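Local coordinates for replication protein (Sphinx1.76-related DNA, PDB 6H24) that probably initiates replication of the plasmid that encodes it, this chain being its winged-helix WH1 domain, which pairs with a second copy, at residues L19-I25 and Q127-Y131; L27-A32 and L45-S51; Y64-K68 and Y102-T108. Where two conformers were deposited one is given. Numbering follows the deposited sequence.

How the interactions relate
Helix 19-34 supplies one side of two contacts. Its first turns, in interaction 1, meet the end of helix 121-128, closing a loop over most of the sequence that joins the C-terminal end of the modelled chain to its core. Further along the same helix, interaction 2 closes a short loop onto strand 45-48 and the start of helix 49-56. Only then does interaction 3 open, from helix 60-75, closing on the turn between strands 97-103 and 108-113. Interactions 2 and 3 follow in series, both within the span of interaction 1, and none cross. These two meet where A49 N lies 2.9 Å from A107 O, a probable hydrogen bond; L24 of interaction 1 packs on V47 and L67.

Interaction 1: L19-I25 and Q127-Y131; sequences LVEQRLI and QFTQY
Residues 19-25 are regular helix, while 127-131 take the last helical residues, Q127 and F128, into an extended tail that begins at T129 (phi/psi -68/130). Q22 and F128 set the register, their CA atoms 6.0 Å apart, and both CA-to-CB bonds point toward the other segment. F128, with chi1 m and chi2 near -20°, lays a ring face under the Q22 side chain. Q22 is m,t, so its CG sits 3.7 Å from the F128 ring centroid, 19° off the normal, a CH-pi contact, and Q22 CD comes 3.6 Å from F128 CD1. One turn on, I25 (m,t) brings CD1 to 3.8 Å from F128 CE2 at the ring edge. This contact joins the end of helix 121-128 to helix 19-34, the first helix of the winged-helix core, with L17 and S14 also touching the F128 side chain. A water bridges the segments, donating to Q22 OE1 (3.1 Å) and F128 O (2.6 Å). On the exposed side Q130 (m,t) reaches back, placing NE2 3.7 Å from CD1 of L19 (t,p). The CA-to-CB bond of R23 points away, yet its extended m,t,t side chain carries NH2 to 4.3 Å from Q130 OE1, too far for a hydrogen bond.

Interaction 2: L27-A32 and L45-S51; sequences LAIIEA and LTVHASS
V47 (chi1 t) and A28 sit at the apolar centre, their CA atoms 5.5 Å apart and V47 CG2 3.8 Å from A28 CB. On one side V47 CG1 meets L27 CB at 3.8 Å; on the other, L45 (m,t) packs its CB 4.3 Å from A28 CB and its CD2 3.9 Å from A32 CB. The axes of helix 27-32 and strand 45-48 approach to 7.4 Å and cross at 104°, so the helix lies across the strand. This is the first helix of the winged-helix core, helix 19-34, packed on the first strand of its antiparallel sheet, just where helix 49-56 starts. Nearer the edge, a water donates to A28 O (2.9 Å) and T46 O (2.7 Å). Outermost, E31 (t,t) stretches its carboxylate to the strand-helix junction: H48, the N-cap residue (chi1 m), donates from N to E31 OE1 (3.2 Å) and from ND1 to E31 OE2 (2.5 Å, very short). S51 OG adds a weak hydrogen bond to E31 OE1 at 3.4 Å.

Interaction 3: Y64-K68 and Y102-T108; sequences YQALK and YMDDTAT
Y64 opens the helical segment 64-68, its CA 5.6 Å from that of A107. With chi1 t and chi2 62°, its ring reaches over the turn of 102-108: A107 CA lies over one face, 3.8 Å from the Y64 ring centroid and 26° off the normal in a CH-pi contact, while Y64 CE1 comes 3.6 Å from T108 O. Beyond the ring, Y64 OH donates to D104 OD1 at 2.6 Å. The turn is the tip of the hairpin that forms the wing of the winged-helix fold, and helix 60-75 is the third core helix. M103 N is hydrogen-bonded to T108 O at 2.9 Å; A107 and T108 both face M103, a G1 beta bulge in which A107 adopts left-handed phi/psi of 52/51. One turn after Y64 comes K68, its CA 6.5 Å from that of Y102. Its all-t chain crosses the face of the Y102 ring (chi1 p): K68 CE makes a CH-pi contact 3.5 Å from the Y102 centroid, and K68 NZ, 4.1 Å from it, an off-centre cation-pi contact. K68 NZ also forms a salt bridge to D104 OD1 at 3.0 Å, the same oxygen that Y64 uses. Y102 pairs, antiparallel, with a strand of the second subunit, continuing the sheet across the interface.

Interaction 1: L19-I25 and Q127-Y131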
loop_
_atom_site.group_PDB
_atom_site.type_symbol
_atom_site.label_atom_id
_atom_site.label_comp_id
_atom_site.label_asym_id
_atom_site.label_seq_id
_atom_site.Cartn_x
_atom_site.Cartn_y
_atom_site.Cartn_z
ATOM N N LEU A 19 11.563 -6.652 -16.458
ATOM C CA LEU A 19 12.843 -5.968 -16.313
ATOM C C LEU A 19 12.645 -4.490 -15.990
ATOM O O LEU A 19 13.355 -3.937 -15.145
ATOM C CB LEU A 19 13.671 -6.128 -17.588
ATOM C CG LEU A 19 15.043 -5.454 -17.623
ATOM C CD1 LEU A 19 15.952 -5.983 -16.526
ATOM C CD2 LEU A 19 15.687 -5.638 -18.996
ATOM N N VAL A 20 11.684 -3.833 -16.646
ATOM C CA VAL A 20 11.511 -2.402 -16.410
ATOM C C VAL A 20 11.076 -2.149 -14.968
ATOM O O VAL A 20 11.427 -1.121 -14.376
ATOM C CB VAL A 20 10.515 -1.787 -17.408
ATOM C CG1 VAL A 20 9.134 -2.409 -17.257
ATOM C CG2 VAL A 20 10.485 -0.273 -17.227
ATOM N N GLU A 21 10.307 -3.068 -14.384
ATOM C CA GLU A 21 9.895 -2.914 -12.993
ATOM C C GLU A 21 11.079 -3.104 -12.052
ATOM O O GLU A 21 11.199 -2.396 -11.047
ATOM C CB GLU A 21 8.795 -3.912 -12.658
ATOM C CG GLU A 21 7.475 -3.702 -13.376
ATOM C CD GLU A 21 6.545 -4.861 -13.113
ATOM O OE1 GLU A 21 6.435 -5.752 -13.984
ATOM O OE2 GLU A 21 5.943 -4.895 -12.018
ATOM N N GLN A 22 11.948 -4.070 -12.358
ATOM C CA GLN A 22 13.177 -4.239 -11.594
ATOM C C GLN A 22 14.036 -2.986 -11.659
ATOM O O GLN A 22 14.589 -2.547 -10.642
ATOM C CB GLN A 22 13.958 -5.442 -12.121
ATOM C CG GLN A 22 13.205 -6.746 -11.999
ATOM C CD GLN A 22 14.028 -7.935 -12.432
ATOM O OE1 GLN A 22 15.205 -7.806 -12.766
ATOM N NE2 GLN A 22 13.410 -9.109 -12.427
ATOM N N ARG A 23 14.141 -2.386 -12.842
ATOM C CA ARG A 23 14.956 -1.191 -12.998
ATOM C C ARG A 23 14.306 0.015 -12.333
ATOM O O ARG A 23 15.009 0.874 -11.785
ATOM C CB ARG A 23 15.215 -0.940 -14.482
ATOM C CG ARG A 23 16.192 -1.950 -15.063
ATOM C CD ARG A 23 16.327 -1.800 -16.553
ATOM N NE ARG A 23 17.425 -2.595 -17.089
ATOM C CZ ARG A 23 17.660 -2.746 -18.388
ATOM N NH1 ARG A 23 16.857 -2.171 -19.271
ATOM N NH2 ARG A 23 18.682 -3.481 -18.801
ATOM N N LEU A 24 12.976 0.104 -12.368
ATOM C CA LEU A 24 12.294 1.158 -11.623
ATOM C C LEU A 24 12.704 1.113 -10.153
ATOM O O LEU A 24 13.026 2.143 -9.545
ATOM C CB LEU A 24 10.783 1.006 -11.775
ATOM C CG LEU A 24 9.909 1.872 -10.868
ATOM C CD1 LEU A 24 10.043 3.338 -11.210
ATOM C CD2 LEU A 24 8.457 1.436 -10.995
ATOM N N ILE A 25 12.683 -0.084 -9.562
ATOM C CA ILE A 25 13.045 -0.232 -8.152
ATOM C C ILE A 25 14.512 0.120 -7.934
ATOM O O ILE A 25 14.855 0.858 -6.999
ATOM C CB ILE A 25 12.714 -1.654 -7.665
ATOM C CG1 ILE A 25 11.199 -1.833 -7.576
ATOM C CG2 ILE A 25 13.368 -1.941 -6.313
ATOM C CD1 ILE A 25 10.771 -3.272 -7.354
ATOM N N GLN A 127 19.222 -8.601 -5.722
ATOM C CA GLN A 127 18.499 -9.477 -6.634
ATOM C C GLN A 127 18.466 -8.909 -8.046
ATOM O O GLN A 127 18.556 -9.653 -9.030
ATOM C CB GLN A 127 17.072 -9.667 -6.104
ATOM C CG GLN A 127 16.238 -10.689 -6.843
ATOM C CD GLN A 127 16.524 -12.102 -6.391
ATOM O OE1 GLN A 127 17.580 -12.382 -5.815
ATOM N NE2 GLN A 127 15.582 -13.006 -6.643
ATOM N N PHE A 128 18.284 -7.600 -8.159
ATOM C CA PHE A 128 18.052 -6.929 -9.429
ATOM C C PHE A 128 19.302 -6.394 -10.110
ATOM O O PHE A 128 19.242 -6.085 -11.304
ATOM C CB PHE A 128 17.047 -5.793 -9.211
ATOM C CG PHE A 128 15.664 -6.263 -8.827
ATOM C CD1 PHE A 128 15.247 -7.562 -9.085
ATOM C CD2 PHE A 128 14.795 -5.408 -8.177
ATOM C CE1 PHE A 128 13.973 -7.984 -8.726
ATOM C CE2 PHE A 128 13.526 -5.828 -7.815
ATOM C CZ PHE A 128 13.119 -7.117 -8.085
ATOM N N THR A 129 20.417 -6.240 -9.401
ATOM C CA THR A 129 21.610 -5.711 -10.042
ATOM C C THR A 129 22.149 -6.707 -11.055
ATOM O O THR A 129 22.333 -7.892 -10.748
ATOM C CB THR A 129 22.701 -5.396 -9.018
ATOM O OG1 THR A 129 22.245 -4.384 -8.116
ATOM C CG2 THR A 129 23.960 -4.904 -9.735
ATOM N N GLN A 130 22.409 -6.222 -12.257
ATOM C CA GLN A 130 22.999 -7.023 -13.312
ATOM C C GLN A 130 24.382 -6.477 -13.615
ATOM O O GLN A 130 24.659 -5.289 -13.421
ATOM C CB GLN A 130 22.138 -7.014 -14.574
ATOM C CG GLN A 130 20.844 -7.782 -14.413
ATOM C CD GLN A 130 19.883 -7.525 -15.548
ATOM O OE1 GLN A 130 20.168 -6.736 -16.450
ATOM N NE2 GLN A 130 18.730 -8.179 -15.507
ATOM N N TYR A 131 25.251 -7.361 -14.068
ATOM C CA TYR A 131 26.630 -7.001 -14.321
ATOM C C TYR A 131 26.984 -7.202 -15.786
ATOM O O TYR A 131 27.918 -6.578 -16.296
ATOM C CB TYR A 131 27.536 -7.822 -13.408
ATOM C CG TYR A 131 27.144 -7.710 -11.946
ATOM C CD1 TYR A 131 27.650 -6.691 -11.149
ATOM C CD2 TYR A 131 26.265 -8.615 -11.365
ATOM C CE1 TYR A 131 27.295 -6.577 -9.815
ATOM C CE2 TYR A 131 25.906 -8.510 -10.033
ATOM C CZ TYR A 131 26.428 -7.489 -9.260
ATOM O OH TYR A 131 26.069 -7.379 -7.933
HETATM O O HOH W 1 17.530 -5.746 -13.244
#

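Interaction 2: L27-A32 and L45-S51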
loop_
_atom_site.group_PDB
_atom_site.type_symbol
_atom_site.label_atom_id
_atom_site.label_comp_id
_atom_site.label_asym_id
_atom_site.label_seq_id
_atom_site.Cartn_x
_atom_site.Cartn_y
_atom_site.Cartn_z
ATOM N N LEU A 27 16.405 2.057 -9.692
ATOM C CA LEU A 27 16.613 3.488 -9.869
ATOM C C LEU A 27 16.125 4.273 -8.659
ATOM O O LEU A 27 16.753 5.261 -8.266
ATOM C CB LEU A 27 15.896 3.964 -11.134
ATOM C CG LEU A 27 16.474 3.476 -12.459
ATOM C CD1 LEU A 27 15.461 3.748 -13.565
ATOM C CD2 LEU A 27 17.807 4.138 -12.764
ATOM N N ALA A 28 14.980 3.886 -8.085
ATOM C CA ALA A 28 14.500 4.565 -6.886
ATOM C C ALA A 28 15.536 4.472 -5.773
ATOM O O ALA A 28 15.772 5.448 -5.050
ATOM C CB ALA A 28 13.158 3.978 -6.441
ATOM N N ILE A 29 16.149 3.298 -5.620
ATOM C CA ILE A 29 17.182 3.100 -4.600
ATOM C C ILE A 29 18.385 3.991 -4.874
ATOM O O ILE A 29 18.900 4.667 -3.975
ATOM C CB ILE A 29 17.594 1.617 -4.540
ATOM C CG1 ILE A 29 16.441 0.750 -4.041
ATOM C CG2 ILE A 29 18.830 1.434 -3.663
ATOM C CD1 ILE A 29 16.614 -0.718 -4.339
ATOM N N ILE A 30 18.859 3.989 -6.117
ATOM C CA ILE A 30 20.042 4.764 -6.486
ATOM C C ILE A 30 19.789 6.256 -6.305
ATOM O O ILE A 30 20.600 6.974 -5.708
ATOM C CB ILE A 30 20.451 4.435 -7.933
ATOM C CG1 ILE A 30 21.010 3.015 -8.005
ATOM C CG2 ILE A 30 21.462 5.455 -8.458
ATOM C CD1 ILE A 30 21.207 2.515 -9.417
ATOM N N GLU A 31 18.668 6.756 -6.839
ATOM C CA GLU A 31 18.395 8.186 -6.739
ATOM C C GLU A 31 18.188 8.619 -5.292
ATOM O O GLU A 31 18.560 9.741 -4.923
ATOM C CB GLU A 31 17.178 8.555 -7.586
ATOM C CG GLU A 31 16.982 10.055 -7.747
ATOM C CD GLU A 31 16.106 10.416 -8.935
ATOM O OE1 GLU A 31 16.087 9.662 -9.933
ATOM O OE2 GLU A 31 15.431 11.462 -8.874
ATOM N N ALA A 32 17.615 7.751 -4.456
ATOM C CA ALA A 32 17.441 8.094 -3.050
ATOM C C ALA A 32 18.791 8.347 -2.400
ATOM O O ALA A 32 19.027 9.401 -1.801
ATOM C CB ALA A 32 16.697 6.973 -2.321
ATOM N N LEU A 45 9.605 8.369 -3.243
ATOM C CA LEU A 45 10.906 8.309 -3.891
ATOM C C LEU A 45 10.730 8.705 -5.349
ATOM O O LEU A 45 9.862 8.164 -6.036
ATOM C CB LEU A 45 11.481 6.901 -3.790
ATOM C CG LEU A 45 11.714 6.396 -2.371
ATOM C CD1 LEU A 45 12.060 4.930 -2.380
ATOM C CD2 LEU A 45 12.828 7.200 -1.741
ATOM N N THR A 46 11.536 9.652 -5.810
ATOM C CA THR A 46 11.461 10.125 -7.183
ATOM C C THR A 46 12.386 9.308 -8.081
ATOM O O THR A 46 13.484 8.916 -7.674
ATOM C CB THR A 46 11.822 11.611 -7.261
ATOM O OG1 THR A 46 10.881 12.373 -6.490
ATOM C CG2 THR A 46 11.814 12.108 -8.705
ATOM N N VAL A 47 11.914 9.033 -9.297
ATOM C CA VAL A 47 12.717 8.435 -10.359
ATOM C C VAL A 47 12.588 9.305 -11.602
ATOM O O VAL A 47 11.472 9.609 -12.041
ATOM C CB VAL A 47 12.297 6.989 -10.680
ATOM C CG1 VAL A 47 13.090 6.455 -11.876
ATOM C CG2 VAL A 47 12.489 6.093 -9.469
ATOM N N HIS A 48 13.724 9.722 -12.149
ATOM C CA HIS A 48 13.773 10.516 -13.364
ATOM C C HIS A 48 13.995 9.626 -14.576
ATOM O O HIS A 48 14.841 8.729 -14.550
ATOM C CB HIS A 48 14.898 11.556 -13.299
ATOM C CG HIS A 48 14.638 12.681 -12.350
ATOM N ND1 HIS A 48 14.689 12.537 -10.981
ATOM C CD2 HIS A 48 14.344 13.983 -12.581
ATOM C CE1 HIS A 48 14.421 13.698 -10.409
ATOM N NE2 HIS A 48 14.204 14.590 -11.357
ATOM N N ALA A 49 13.241 9.881 -15.647
ATOM C CA ALA A 49 13.539 9.203 -16.904
ATOM C C ALA A 49 14.981 9.457 -17.330
ATOM O O ALA A 49 15.611 8.584 -17.936
ATOM C CB ALA A 49 12.574 9.653 -18.003
ATOM N N SER A 50 15.521 10.638 -17.011
ATOM C CA SER A 50 16.907 10.939 -17.347
ATOM C C SER A 50 17.862 9.972 -16.658
ATOM O O SER A 50 18.872 9.570 -17.244
ATOM C CB SER A 50 17.239 12.379 -16.955
ATOM O OG SER A 50 16.931 12.621 -15.590
ATOM N N SER A 51 17.555 9.575 -15.420
ATOM C CA SER A 51 18.395 8.599 -14.728
ATOM C C SER A 51 18.278 7.225 -15.378
ATOM O O SER A 51 19.274 6.509 -15.518
ATOM C CB SER A 51 18.020 8.523 -13.250
ATOM O OG SER A 51 18.104 9.794 -12.630
HETATM O O HOH W 2 14.440 7.999 -5.294
#

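Interaction 3: Y64-K68 and Y102-T108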
loop_
_atom_site.group_PDB
_atom_site.type_symbol
_atom_site.label_atom_id
_atom_site.label_comp_id
_atom_site.label_asym_id
_atom_site.label_seq_id
_atom_site.Cartn_x
_atom_site.Cartn_y
_atom_site.Cartn_z
ATOM N N TYR A 64 10.396 7.412 -20.463
ATOM C CA TYR A 64 9.422 7.865 -19.478
ATOM C C TYR A 64 8.157 7.013 -19.517
ATOM O O TYR A 64 7.674 6.562 -18.476
ATOM C CB TYR A 64 9.081 9.334 -19.692
ATOM C CG TYR A 64 7.921 9.797 -18.837
ATOM C CD1 TYR A 64 7.996 9.760 -17.456
ATOM C CD2 TYR A 64 6.745 10.250 -19.417
ATOM C CE1 TYR A 64 6.933 10.179 -16.670
ATOM C CE2 TYR A 64 5.676 10.671 -18.642
ATOM C CZ TYR A 64 5.778 10.632 -17.266
ATOM O OH TYR A 64 4.725 11.047 -16.485
ATOM N N GLN A 65 7.606 6.773 -20.712
ATOM C CA GLN A 65 6.403 5.949 -20.796
ATOM C C GLN A 65 6.649 4.562 -20.212
ATOM O O GLN A 65 5.774 3.993 -19.547
ATOM C CB GLN A 65 5.928 5.839 -22.244
ATOM C CG GLN A 65 4.549 5.208 -22.384
ATOM C CD GLN A 65 3.450 6.075 -21.775
ATOM O OE1 GLN A 65 3.354 7.269 -22.064
ATOM N NE2 GLN A 65 2.631 5.479 -20.922
ATOM N N ALA A 66 7.836 3.995 -20.458
ATOM C CA ALA A 66 8.167 2.693 -19.892
ATOM C C ALA A 66 8.113 2.725 -18.372
ATOM O O ALA A 66 7.562 1.813 -17.744
ATOM C CB ALA A 66 9.560 2.264 -20.359
ATOM N N LEU A 67 8.663 3.774 -17.765
ATOM C CA LEU A 67 8.601 3.914 -16.315
ATOM C C LEU A 67 7.168 4.106 -15.837
ATOM O O LEU A 67 6.746 3.498 -14.844
ATOM C CB LEU A 67 9.452 5.101 -15.881
ATOM C CG LEU A 67 10.964 4.983 -15.986
ATOM C CD1 LEU A 67 11.534 6.315 -15.563
ATOM C CD2 LEU A 67 11.490 3.851 -15.121
ATOM N N LYS A 68 6.405 4.947 -16.533
ATOM C CA LYS A 68 5.010 5.171 -16.171
ATOM C C LYS A 68 4.232 3.865 -16.185
ATOM O O LYS A 68 3.473 3.565 -15.251
ATOM C CB LYS A 68 4.418 6.184 -17.150
ATOM C CG LYS A 68 3.068 6.739 -16.804
ATOM C CD LYS A 68 2.831 7.980 -17.646
ATOM C CE LYS A 68 1.368 8.344 -17.692
ATOM N NZ LYS A 68 1.088 9.470 -18.631
ATOM N N TYR A 102 2.950 9.970 -11.346
ATOM C CA TYR A 102 3.717 10.370 -12.515
ATOM C C TYR A 102 3.471 11.831 -12.838
ATOM O O TYR A 102 2.360 12.350 -12.670
ATOM C CB TYR A 102 3.377 9.503 -13.737
ATOM C CG TYR A 102 1.944 9.614 -14.179
ATOM C CD1 TYR A 102 1.537 10.644 -15.012
ATOM C CD2 TYR A 102 1.003 8.675 -13.787
ATOM C CE1 TYR A 102 0.216 10.754 -15.425
ATOM C CE2 TYR A 102 -0.312 8.765 -14.200
ATOM C CZ TYR A 102 -0.700 9.807 -15.015
ATOM O OH TYR A 102 -2.012 9.899 -15.428
ATOM N N MET A 103 4.526 12.474 -13.343
ATOM C CA MET A 103 4.495 13.867 -13.787
ATOM C C MET A 103 4.929 13.915 -15.249
ATOM O O MET A 103 6.128 13.844 -15.548
ATOM C CB MET A 103 5.407 14.730 -12.929
ATOM C CG MET A 103 5.023 14.778 -11.473
ATOM S SD MET A 103 6.200 15.744 -10.517
ATOM C CE MET A 103 5.940 17.361 -11.238
ATOM N N ASP A 104 3.965 14.064 -16.152
ATOM C CA ASP A 104 4.270 14.064 -17.576
ATOM C C ASP A 104 5.215 15.197 -17.954
ATOM O O ASP A 104 6.067 15.032 -18.837
ATOM C CB ASP A 104 2.978 14.178 -18.378
ATOM C CG ASP A 104 2.159 12.907 -18.350
ATOM O OD1 ASP A 104 2.664 11.863 -17.893
ATOM O OD2 ASP A 104 0.981 12.964 -18.769
ATOM N N ASP A 105 5.043 16.375 -17.349
ATOM C CA ASP A 105 5.781 17.550 -17.804
ATOM C C ASP A 105 7.270 17.480 -17.466
ATOM O O ASP A 105 8.070 18.152 -18.129
ATOM C CB ASP A 105 5.154 18.819 -17.222
ATOM C CG ASP A 105 3.829 19.170 -17.886
ATOM O OD1 ASP A 105 3.410 18.441 -18.814
ATOM O OD2 ASP A 105 3.206 20.173 -17.483
ATOM N N THR A 106 7.655 16.717 -16.442
ATOM C CA THR A 106 9.052 16.582 -16.050
ATOM C C THR A 106 9.623 15.186 -16.267
ATOM O O THR A 106 10.778 14.942 -15.899
ATOM C CB THR A 106 9.231 16.958 -14.573
ATOM O OG1 THR A 106 8.372 16.143 -13.763
ATOM C CG2 THR A 106 8.904 18.424 -14.346
ATOM N N ALA A 107 8.855 14.266 -16.842
ATOM C CA ALA A 107 9.318 12.900 -17.089
ATOM C C ALA A 107 9.876 12.269 -15.817
ATOM O O ALA A 107 10.981 11.720 -15.802
ATOM C CB ALA A 107 10.365 12.862 -18.201
ATOM N N THR A 108 9.087 12.342 -14.748
ATOM C CA THR A 108 9.434 11.751 -13.464
ATOM C C THR A 108 8.262 10.933 -12.946
ATOM O O THR A 108 7.096 11.218 -13.252
ATOM C CB THR A 108 9.807 12.820 -12.429
ATOM O OG1 THR A 108 8.682 13.671 -12.186
ATOM C CG2 THR A 108 10.952 13.668 -12.932
#